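Local structure of chitin oligosaccahride binding protein NagB1 (Paenibacillus sp. FPU-7, 7EHP) at residues A[115-120]-A[343-348]; A[176-181]-A[264-269]; A[223-228]-A[243-248]. The protein binds N,N'-diacetylchitobiose and probably longer chitin oligosaccharides, as an extracellular solute-binding protein thought to deliver them to a membrane transporter. All blocks are in the same frame, centred on the assembly; numbering follows the deposited sequence.

In the fold
From the N terminus the chain runs through the first parallel strands of the mixed sheet to the long strand 109-125, where contact 1 opens; its other half comes only at the C-terminal part of helix 336-344 and the turn after it, closing a loop of 222 residues. Contact 2 is nested within that loop and ties the end of helix 165-180 to the chain leaving strand 262-265. Contact 3 is nested again inside contact 2 and joins helix 225-233 to the loop after strand 237-243. Strands 109-125 and 262-265 are neighbours, bringing V119 onto F264; V119 and S244 are joined by hydrogen bonds, and contacts 1 and 3 both touch the NAG of chain C.

Contact 1 of 3, residues A[115-120]-A[343-348]; sequences TAYFVE and QASELR. With NAG (2-acetamido-2-deoxy-beta-D-glucopyranose), chain C.
The backbone of 115-120, part of strand 109-125, passes the chain following on from helix 336-344 at V119 and S345, whose CA atoms lie 6.8 Å apart, and just there A344-L347 folds into a type I beta turn. S345 is the residue through which 343-348 meets the strand. S345 CB approaches Y117 OH to 3.4 Å, coming obliquely to the phenol ring and reaching CE2 as well, while V119 CG1 closes on S345 CB at 3.9 Å. Y117 OH and V119 CG1 thus meet the one CH2 side by side, both from the strand. Y117 turns CG away from its own N (chi1 167°), which carries the ring along the carbonyl side and out to S345; its OH is hydrogen-bonded to Q349, and S345 OG turns back to I342 O in the helix, so the polar ends of both side chains are engaged by residues just beyond the contact, and the two touch through van der Waals packing. The ring of Y117 also meets that of Y282.

Residues alternate along the strand, and F118 and E120 lie on the other side, facing the glycan. F118 has CG wedged between N and C (chi1 85°), and over the centre of its ring, 3.5 Å above the plane, sits C6 of the NAG of chain C, a CH-pi contact; O6 of that sugar comes within 3.5 Å of F118 CE2. E120 OE2 approaches C5 of the same sugar at 4.0 Å. T115 and A116 also belong to the pocket. The strand thus has two roles, with one face packed on the A344-L347 turn and the other lining the glycan-binding cleft of a periplasmic-binding-protein-like fold.

Contact 2 of 3, residues A[176-181]-A[264-269]; sequences WVRTAG and FFSFPD
R178 drops CG beside its own N, opposite the carbonyl carbon, and the chain then bends at chi2 (-86°), bringing the guanidinium up to the carbonyls of F267 and P268. R178 NH2 donates to F267 O at 2.9 Å in a nearly straight bond (164°), the oxygen lying in the guanidinium plane; R178 NE donates to P268 O at 3.0 Å, also in that plane although it meets this carbonyl from above the carbonyl's own plane. A weak second bond runs from NE to F267 O. S266 OG lies at the same edge, 3.3 Å from R178 NH2. D269 OD1 sits over one face of the guanidinium, 3.6 Å from R178 NE, an ion pair of charges alone, with the carboxylate plane turned 77° from it. D269 OD1 instead takes its hydrogen bond from G276 N. R178 NH2 gives a further bond to M277 O, so three carbonyls accept from the buried guanidinium, and the nearby carboxylate would help to offset its charge. Beside it, the F267 ring has P268 CD over one face and packs on M171, T174 and L175. The arrangement is an arginine near the C-terminal end of helix 165-180 clasping the loop that leaves strand 262-265.

Contact 3 of 3, residues A[223-228]-A[243-248]; sequences QKYAEQ and GSWASA. With NAG (2-acetamido-2-deoxy-beta-D-glucopyranose), chain B; NAG (2-acetamido-2-deoxy-beta-D-glucopyranose), chain C.
Y225 meets W245 across this contact. Along 223-228, K224 N donates to E227 OE2 at 3.0 Å. K224 NZ also forms a long salt bridge to that carboxylate oxygen. Y225 itself sets CG opposite its N (chi1 176°), which sends the phenol ring toward 243-248. There W245 NE1 donates to Y225 OH at 2.7 Å, bent to 147°, the hydroxyl lying 22° out of the indole plane and the nitrogen at the edge of the phenol ring. The OH is also bonded to D242, so one hydroxyl links the indole to a carboxylate and would help to fix its rotation. A246 CB lies 4.3 Å from Y225 OH. Farther along, Q228 NE2 bonds to F241 O.

The indole thus held is covered on both faces. G243 CA lies 3.5 Å above one, toward the rim, and C4 of the NAG of chain B sits 3.8 Å above the centre of the other; the second NAG, in chain C, touches only the far rim, its C5 lying 3.7 Å from W245 CH2. Such stacking of a tryptophan face on a pyranose ring is characteristic of carbohydrate-binding sites, and here it forms part of the chitin-oligosaccharide pocket.

Contact 1 of 3, residues A[115-120]-A[343-348]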
loop_
_atom_site.group_PDB
_atom_site.type_symbol
_atom_site.label_atom_id
_atom_site.label_comp_id
_atom_site.label_asym_id
_atom_site.label_seq_id
_atom_site.Cartn_x
_atom_site.Cartn_y
_atom_site.Cartn_z
ATOM N N THR A 115 1.173 6.028 9.754
ATOM C CA THR A 115 2.356 5.541 10.447
ATOM C C THR A 115 3.528 5.350 9.515
ATOM O O THR A 115 4.635 5.103 9.996
ATOM C CB THR A 115 2.101 4.201 11.144
ATOM O OG1 THR A 115 1.611 3.257 10.187
ATOM C CG2 THR A 115 1.123 4.353 12.337
ATOM N N ALA A 116 3.296 5.400 8.202
ATOM C CA ALA A 116 4.343 5.139 7.232
ATOM C C ALA A 116 4.141 6.005 5.997
ATOM O O ALA A 116 3.027 6.421 5.683
ATOM C CB ALA A 116 4.365 3.671 6.798
ATOM N N TYR A 117 5.243 6.260 5.304
ATOM C CA TYR A 117 5.218 6.666 3.911
ATOM C C TYR A 117 5.516 5.440 3.056
ATOM O O TYR A 117 6.426 4.665 3.368
ATOM C CB TYR A 117 6.250 7.765 3.639
ATOM C CG TYR A 117 6.499 8.033 2.175
ATOM C CD1 TYR A 117 5.646 8.854 1.450
ATOM C CD2 TYR A 117 7.582 7.454 1.515
ATOM C CE1 TYR A 117 5.867 9.107 0.112
ATOM C CE2 TYR A 117 7.815 7.706 0.184
ATOM C CZ TYR A 117 6.952 8.535 -0.512
ATOM O OH TYR A 117 7.171 8.779 -1.838
ATOM N N PHE A 118 4.753 5.259 1.987
ATOM C CA PHE A 118 4.957 4.115 1.106
ATOM C C PHE A 118 5.324 4.602 -0.288
ATOM O O PHE A 118 4.945 5.705 -0.685
ATOM C CB PHE A 118 3.693 3.206 1.054
ATOM C CG PHE A 118 2.644 3.646 0.054
ATOM C CD1 PHE A 118 2.705 3.241 -1.279
ATOM C CD2 PHE A 118 1.588 4.453 0.453
ATOM C CE1 PHE A 118 1.734 3.658 -2.203
ATOM C CE2 PHE A 118 0.624 4.875 -0.450
ATOM C CZ PHE A 118 0.691 4.469 -1.779
ATOM N N VAL A 119 6.104 3.787 -1.011
ATOM C CA VAL A 119 6.156 3.815 -2.471
ATOM C C VAL A 119 5.902 2.400 -2.972
ATOM O O VAL A 119 6.149 1.420 -2.267
ATOM C CB VAL A 119 7.500 4.343 -3.060
ATOM C CG1 VAL A 119 7.632 5.836 -2.894
ATOM C CG2 VAL A 119 8.697 3.622 -2.446
ATOM N N GLU A 120 5.404 2.295 -4.200
ATOM C CA GLU A 120 5.288 1.021 -4.893
ATOM C C GLU A 120 6.142 1.075 -6.144
ATOM O O GLU A 120 6.099 2.059 -6.881
ATOM C CB GLU A 120 3.843 0.718 -5.273
ATOM C CG GLU A 120 2.967 0.357 -4.115
ATOM C CD GLU A 120 1.554 0.009 -4.537
ATOM O OE1 GLU A 120 1.345 -0.328 -5.734
ATOM O OE2 GLU A 120 0.658 0.091 -3.665
ATOM N N GLN A 343 15.655 7.401 -2.760
ATOM C CA GLN A 343 16.069 7.895 -4.066
ATOM C C GLN A 343 14.894 7.929 -5.041
ATOM O O GLN A 343 14.570 8.977 -5.611
ATOM C CB GLN A 343 17.196 6.987 -4.564
ATOM C CG GLN A 343 17.810 7.251 -5.910
ATOM C CD GLN A 343 18.840 6.170 -6.260
ATOM O OE1 GLN A 343 19.049 5.216 -5.499
ATOM N NE2 GLN A 343 19.484 6.317 -7.411
ATOM N N ALA A 344 14.223 6.784 -5.225
ATOM C CA ALA A 344 13.126 6.717 -6.185
ATOM C C ALA A 344 11.914 7.532 -5.752
ATOM O O ALA A 344 11.070 7.843 -6.594
ATOM C CB ALA A 344 12.706 5.263 -6.425
ATOM N N SER A 345 11.807 7.886 -4.470
ATOM C CA SER A 345 10.675 8.671 -3.996
ATOM C C SER A 345 10.832 10.152 -4.280
ATOM O O SER A 345 9.899 10.918 -4.024
ATOM C CB SER A 345 10.473 8.485 -2.495
ATOM O OG SER A 345 11.242 9.431 -1.782
ATOM N N GLU A 346 11.990 10.577 -4.778
ATOM C CA GLU A 346 12.175 11.981 -5.110
ATOM C C GLU A 346 11.324 12.388 -6.306
ATOM O O GLU A 346 11.120 13.586 -6.526
ATOM C CB GLU A 346 13.659 12.246 -5.369
ATOM C CG GLU A 346 14.537 11.875 -4.183
ATOM C CD GLU A 346 15.875 12.578 -4.172
ATOM O OE1 GLU A 346 16.433 12.808 -5.268
ATOM O OE2 GLU A 346 16.361 12.904 -3.065
ATOM N N LEU A 347 10.812 11.416 -7.067
ATOM C CA LEU A 347 9.983 11.693 -8.234
ATOM C C LEU A 347 8.622 12.244 -7.822
ATOM O O LEU A 347 8.203 12.157 -6.667
ATOM C CB LEU A 347 9.783 10.431 -9.079
ATOM C CG LEU A 347 10.976 9.487 -9.210
ATOM C CD1 LEU A 347 10.608 8.233 -10.010
ATOM C CD2 LEU A 347 12.166 10.211 -9.834
ATOM N N ARG A 348 7.934 12.827 -8.798
ATOM C CA ARG A 348 6.563 13.266 -8.591
ATOM C C ARG A 348 5.693 12.073 -8.213
ATOM O O ARG A 348 5.895 10.958 -8.699
ATOM C CB ARG A 348 6.041 13.935 -9.859
ATOM C CG ARG A 348 6.352 15.424 -9.953
ATOM C CD ARG A 348 5.642 16.001 -11.146
ATOM N NE ARG A 348 6.080 15.291 -12.338
ATOM C CZ ARG A 348 5.255 14.713 -13.201
ATOM N NH1 ARG A 348 3.940 14.769 -12.990
ATOM N NH2 ARG A 348 5.742 14.073 -14.262
HETATM C C1 NAG C . -1.813 -1.664 1.077
HETATM C C2 NAG C . -3.279 -1.789 0.676
HETATM C C3 NAG C . -3.489 -1.231 -0.724
HETATM C C4 NAG C . -2.984 0.201 -0.789
HETATM C C5 NAG C . -1.530 0.271 -0.327
HETATM C C6 NAG C . -0.985 1.681 -0.271
HETATM C C7 NAG C . -4.811 -3.512 1.526
HETATM C C8 NAG C . -5.180 -4.953 1.499
HETATM N N2 NAG C . -3.759 -3.161 0.772
HETATM O O3 NAG C . -4.872 -1.268 -1.037
HETATM O O4 NAG C . -3.063 0.698 -2.118
HETATM O O5 NAG C . -1.397 -0.285 0.988
HETATM O O6 NAG C . -1.815 2.544 0.496
HETATM O O7 NAG C . -5.444 -2.689 2.196
#

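Contact 2 of 3, residues A[176-181]-A[264-269]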
loop_
_atom_site.group_PDB
_atom_site.type_symbol
_atom_site.label_atom_id
_atom_site.label_comp_id
_atom_site.label_asym_id
_atom_site.label_seq_id
_atom_site.Cartn_x
_atom_site.Cartn_y
_atom_site.Cartn_z
ATOM N N TRP A 176 -1.688 2.146 -15.766
ATOM C CA TRP A 176 -2.611 3.049 -16.461
ATOM C C TRP A 176 -2.323 4.505 -16.114
ATOM O O TRP A 176 -2.678 5.395 -16.890
ATOM C CB TRP A 176 -4.119 2.770 -16.202
ATOM C CG TRP A 176 -4.728 3.298 -14.880
ATOM C CD1 TRP A 176 -5.091 4.587 -14.634
ATOM C CD2 TRP A 176 -5.238 2.532 -13.764
ATOM N NE1 TRP A 176 -5.665 4.706 -13.391
ATOM C CE2 TRP A 176 -5.773 3.460 -12.836
ATOM C CE3 TRP A 176 -5.243 1.168 -13.428
ATOM C CZ2 TRP A 176 -6.308 3.071 -11.600
ATOM C CZ3 TRP A 176 -5.767 0.784 -12.204
ATOM C CH2 TRP A 176 -6.295 1.734 -11.303
ATOM N N VAL A 177 -1.696 4.776 -14.963
ATOM C CA VAL A 177 -1.267 6.141 -14.668
ATOM C C VAL A 177 -0.081 6.523 -15.551
ATOM O O VAL A 177 0.028 7.671 -16.005
ATOM C CB VAL A 177 -0.936 6.322 -13.169
ATOM C CG1 VAL A 177 -0.185 7.659 -12.923
ATOM C CG2 VAL A 177 -2.216 6.247 -12.308
ATOM N N ARG A 178 0.822 5.580 -15.815
ATOM C CA ARG A 178 1.874 5.826 -16.801
ATOM C C ARG A 178 1.286 6.296 -18.128
ATOM O O ARG A 178 1.773 7.259 -18.736
ATOM C CB ARG A 178 2.708 4.560 -17.026
ATOM C CG ARG A 178 3.842 4.343 -16.005
ATOM C CD ARG A 178 5.139 5.044 -16.368
ATOM N NE ARG A 178 6.155 4.841 -15.337
ATOM C CZ ARG A 178 6.130 5.421 -14.134
ATOM N NH1 ARG A 178 5.151 6.252 -13.827
ATOM N NH2 ARG A 178 7.084 5.176 -13.238
ATOM N N THR A 179 0.234 5.617 -18.599
ATOM C CA THR A 179 -0.260 5.893 -19.950
ATOM C C THR A 179 -1.231 7.065 -19.989
ATOM O O THR A 179 -1.240 7.814 -20.969
ATOM C CB THR A 179 -0.936 4.658 -20.529
ATOM O OG1 THR A 179 -2.039 4.305 -19.685
ATOM C CG2 THR A 179 0.056 3.503 -20.625
ATOM N N ALA A 180 -2.043 7.249 -18.949
ATOM C CA ALA A 180 -3.089 8.263 -18.964
ATOM C C ALA A 180 -2.841 9.429 -18.017
ATOM O O ALA A 180 -3.603 10.402 -18.059
ATOM C CB ALA A 180 -4.453 7.642 -18.626
ATOM N N GLY A 181 -1.815 9.367 -17.184
ATOM C CA GLY A 181 -1.568 10.408 -16.199
ATOM C C GLY A 181 -2.293 10.151 -14.891
ATOM O O GLY A 181 -3.346 9.514 -14.838
ATOM N N PHE A 264 15.827 -1.832 -5.947
ATOM C CA PHE A 264 14.500 -1.271 -6.174
ATOM C C PHE A 264 14.637 -0.176 -7.215
ATOM O O PHE A 264 15.560 0.638 -7.126
ATOM C CB PHE A 264 13.918 -0.713 -4.865
ATOM C CG PHE A 264 12.563 -0.059 -5.007
ATOM C CD1 PHE A 264 12.444 1.257 -5.426
ATOM C CD2 PHE A 264 11.410 -0.754 -4.676
ATOM C CE1 PHE A 264 11.197 1.851 -5.551
ATOM C CE2 PHE A 264 10.163 -0.178 -4.808
ATOM C CZ PHE A 264 10.050 1.134 -5.233
ATOM N N PHE A 265 13.731 -0.143 -8.195
ATOM C CA PHE A 265 13.685 0.983 -9.119
ATOM C C PHE A 265 12.240 1.343 -9.444
ATOM O O PHE A 265 11.338 0.507 -9.376
ATOM C CB PHE A 265 14.487 0.711 -10.410
ATOM C CG PHE A 265 14.079 -0.537 -11.151
ATOM C CD1 PHE A 265 13.032 -0.517 -12.055
ATOM C CD2 PHE A 265 14.764 -1.722 -10.961
ATOM C CE1 PHE A 265 12.656 -1.669 -12.741
ATOM C CE2 PHE A 265 14.397 -2.875 -11.641
ATOM C CZ PHE A 265 13.343 -2.846 -12.535
ATOM N N SER A 266 12.033 2.608 -9.798
ATOM C CA SER A 266 10.728 3.044 -10.276
ATOM C C SER A 266 10.391 2.339 -11.588
ATOM O O SER A 266 11.275 1.990 -12.378
ATOM C CB SER A 266 10.715 4.559 -10.458
ATOM O OG SER A 266 9.485 4.997 -11.004
ATOM N N PHE A 267 9.098 2.107 -11.805
ATOM C CA PHE A 267 8.654 1.354 -12.972
ATOM C C PHE A 267 9.087 2.064 -14.251
ATOM O O PHE A 267 8.989 3.289 -14.335
ATOM C CB PHE A 267 7.131 1.199 -12.961
ATOM C CG PHE A 267 6.632 0.214 -13.949
ATOM C CD1 PHE A 267 6.630 -1.142 -13.655
ATOM C CD2 PHE A 267 6.210 0.636 -15.208
ATOM C CE1 PHE A 267 6.177 -2.070 -14.597
ATOM C CE2 PHE A 267 5.765 -0.268 -16.154
ATOM C CZ PHE A 267 5.755 -1.626 -15.859
ATOM N N PRO A 268 9.549 1.328 -15.267
ATOM C CA PRO A 268 9.975 1.971 -16.517
ATOM C C PRO A 268 8.945 2.941 -17.090
ATOM O O PRO A 268 7.731 2.775 -16.926
ATOM C CB PRO A 268 10.203 0.782 -17.457
ATOM C CG PRO A 268 10.608 -0.322 -16.538
ATOM C CD PRO A 268 9.760 -0.133 -15.308
ATOM N N ASP A 269 9.452 3.979 -17.755
ATOM C CA ASP A 269 8.586 4.882 -18.488
ATOM C C ASP A 269 8.056 4.192 -19.742
ATOM O O ASP A 269 8.643 3.231 -20.236
ATOM C CB ASP A 269 9.348 6.148 -18.855
ATOM C CG ASP A 269 9.505 7.085 -17.678
ATOM O OD1 ASP A 269 8.788 6.888 -16.668
ATOM O OD2 ASP A 269 10.339 8.015 -17.766
#

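Contact 3 of 3, residues A[223-228]-A[243-248]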
loop_
_atom_site.group_PDB
_atom_site.type_symbol
_atom_site.label_atom_id
_atom_site.label_comp_id
_atom_site.label_asym_id
_atom_site.label_seq_id
_atom_site.Cartn_x
_atom_site.Cartn_y
_atom_site.Cartn_z
ATOM N N GLN A 223 -2.261 -18.203 -5.694
ATOM C CA GLN A 223 -1.272 -17.883 -4.673
ATOM C C GLN A 223 -1.664 -16.638 -3.893
ATOM O O GLN A 223 -1.966 -15.595 -4.484
ATOM C CB GLN A 223 0.103 -17.691 -5.306
ATOM C CG GLN A 223 0.656 -18.961 -5.905
ATOM C CD GLN A 223 1.519 -18.679 -7.102
ATOM O OE1 GLN A 223 2.327 -17.737 -7.094
ATOM N NE2 GLN A 223 1.316 -19.447 -8.170
ATOM N N LYS A 224 -1.617 -16.748 -2.566
ATOM C CA LYS A 224 -1.805 -15.621 -1.661
ATOM C C LYS A 224 -0.653 -14.625 -1.800
ATOM O O LYS A 224 0.446 -14.967 -2.241
ATOM C CB LYS A 224 -1.894 -16.108 -0.203
ATOM C CG LYS A 224 -0.694 -16.979 0.276
ATOM C CD LYS A 224 -0.918 -17.647 1.675
ATOM C CE LYS A 224 -0.053 -18.919 1.899
ATOM N NZ LYS A 224 -0.677 -20.206 1.406
ATOM N N TYR A 225 -0.915 -13.383 -1.380
ATOM C CA TYR A 225 0.049 -12.288 -1.478
ATOM C C TYR A 225 1.477 -12.678 -1.087
ATOM O O TYR A 225 2.425 -12.425 -1.838
ATOM C CB TYR A 225 -0.441 -11.128 -0.612
ATOM C CG TYR A 225 0.494 -9.929 -0.534
ATOM C CD1 TYR A 225 1.152 -9.445 -1.667
ATOM C CD2 TYR A 225 0.685 -9.261 0.671
ATOM C CE1 TYR A 225 1.990 -8.318 -1.594
ATOM C CE2 TYR A 225 1.514 -8.140 0.765
ATOM C CZ TYR A 225 2.158 -7.672 -0.361
ATOM O OH TYR A 225 2.972 -6.563 -0.253
ATOM N N ALA A 226 1.651 -13.299 0.086
ATOM C CA ALA A 226 2.995 -13.621 0.571
ATOM C C ALA A 226 3.798 -14.482 -0.397
ATOM O O ALA A 226 5.035 -14.468 -0.345
ATOM C CB ALA A 226 2.922 -14.347 1.916
ATOM N N GLU A 227 3.135 -15.251 -1.256
ATOM C CA GLU A 227 3.852 -16.171 -2.134
ATOM C C GLU A 227 4.687 -15.439 -3.183
ATOM O O GLU A 227 5.750 -15.932 -3.581
ATOM C CB GLU A 227 2.847 -17.128 -2.790
ATOM C CG GLU A 227 2.226 -18.047 -1.737
ATOM C CD GLU A 227 1.403 -19.182 -2.304
ATOM O OE1 GLU A 227 1.989 -20.104 -2.908
ATOM O OE2 GLU A 227 0.166 -19.163 -2.109
ATOM N N GLN A 228 4.252 -14.257 -3.627
ATOM C CA GLN A 228 5.117 -13.495 -4.526
ATOM C C GLN A 228 6.384 -13.040 -3.815
ATOM O O GLN A 228 7.464 -13.001 -4.422
ATOM C CB GLN A 228 4.345 -12.324 -5.129
ATOM C CG GLN A 228 4.218 -11.063 -4.295
ATOM C CD GLN A 228 3.795 -9.881 -5.161
ATOM O OE1 GLN A 228 3.059 -10.055 -6.137
ATOM N NE2 GLN A 228 4.253 -8.677 -4.808
ATOM N N GLY A 243 4.946 -2.879 -2.663
ATOM C CA GLY A 243 5.117 -1.693 -1.858
ATOM C C GLY A 243 6.340 -1.767 -0.975
ATOM O O GLY A 243 6.845 -2.849 -0.680
ATOM N N SER A 244 6.802 -0.592 -0.536
ATOM C CA SER A 244 7.974 -0.525 0.335
ATOM C C SER A 244 7.786 -1.314 1.634
ATOM O O SER A 244 8.771 -1.789 2.219
ATOM C CB SER A 244 8.293 0.937 0.661
ATOM O OG SER A 244 7.123 1.573 1.123
ATOM N N TRP A 245 6.538 -1.471 2.095
ATOM C CA TRP A 245 6.279 -2.236 3.318
ATOM C C TRP A 245 6.718 -3.692 3.185
ATOM O O TRP A 245 6.848 -4.385 4.201
ATOM C CB TRP A 245 4.785 -2.188 3.678
ATOM C CG TRP A 245 3.941 -2.799 2.596
ATOM C CD1 TRP A 245 3.719 -4.138 2.366
ATOM C CD2 TRP A 245 3.253 -2.095 1.557
ATOM N NE1 TRP A 245 2.924 -4.298 1.247
ATOM C CE2 TRP A 245 2.623 -3.059 0.738
ATOM C CE3 TRP A 245 3.118 -0.743 1.231
ATOM C CZ2 TRP A 245 1.860 -2.705 -0.372
ATOM C CZ3 TRP A 245 2.361 -0.394 0.131
ATOM C CH2 TRP A 245 1.738 -1.370 -0.659
ATOM N N ALA A 246 6.963 -4.161 1.958
ATOM C CA ALA A 246 7.301 -5.558 1.708
ATOM C C ALA A 246 8.685 -5.915 2.204
ATOM O O ALA A 246 8.963 -7.097 2.427
ATOM C CB ALA A 246 7.216 -5.871 0.206
ATOM N N SER A 247 9.568 -4.932 2.347
ATOM C CA SER A 247 10.893 -5.218 2.871
ATOM C C SER A 247 10.837 -5.800 4.283
ATOM O O SER A 247 11.784 -6.473 4.696
ATOM C CB SER A 247 11.738 -3.948 2.843
ATOM O OG SER A 247 11.245 -3.028 3.802
ATOM N N ALA A 248 9.740 -5.581 5.023
ATOM C CA ALA A 248 9.577 -6.224 6.320
ATOM C C ALA A 248 9.595 -7.743 6.216
ATOM O O ALA A 248 9.745 -8.420 7.249
ATOM C CB ALA A 248 8.276 -5.756 6.983
HETATM C C1 NAG B . 0.794 -2.649 5.509
HETATM C C2 NAG B . 0.879 -1.252 4.899
HETATM C C3 NAG B . -0.261 -1.044 3.901
HETATM C C4 NAG B . -0.391 -2.220 2.928
HETATM C C5 NAG B . -0.287 -3.563 3.666
HETATM C C6 NAG B . -0.269 -4.788 2.776
HETATM C C7 NAG B . 1.933 0.208 6.582
HETATM C C8 NAG B . 1.704 1.310 7.575
HETATM N N2 NAG B . 0.849 -0.217 5.924
HETATM O O1 NAG B . 1.803 -2.814 6.443
HETATM O O3 NAG B . -0.050 0.188 3.213
HETATM O O4 NAG B . -1.712 -2.184 2.400
HETATM O O5 NAG B . 0.890 -3.613 4.483
HETATM O O6 NAG B . -0.490 -5.962 3.554
HETATM O O7 NAG B . 3.047 -0.280 6.396
HETATM C C1 NAG C . -1.813 -1.664 1.077
HETATM C C2 NAG C . -3.279 -1.789 0.676
HETATM C C3 NAG C . -3.489 -1.231 -0.724
HETATM C C4 NAG C . -2.984 0.201 -0.789
HETATM C C5 NAG C . -1.530 0.271 -0.327
HETATM C C6 NAG C . -0.985 1.681 -0.271
HETATM C C7 NAG C . -4.811 -3.512 1.526
HETATM C C8 NAG C . -5.180 -4.953 1.499
HETATM N N2 NAG C . -3.759 -3.161 0.772
HETATM O O3 NAG C . -4.872 -1.268 -1.037
HETATM O O4 NAG C . -3.063 0.698 -2.118
HETATM O O5 NAG C . -1.397 -0.285 0.988
HETATM O O6 NAG C . -1.815 2.544 0.496
HETATM O O7 NAG C . -5.444 -2.689 2.196
#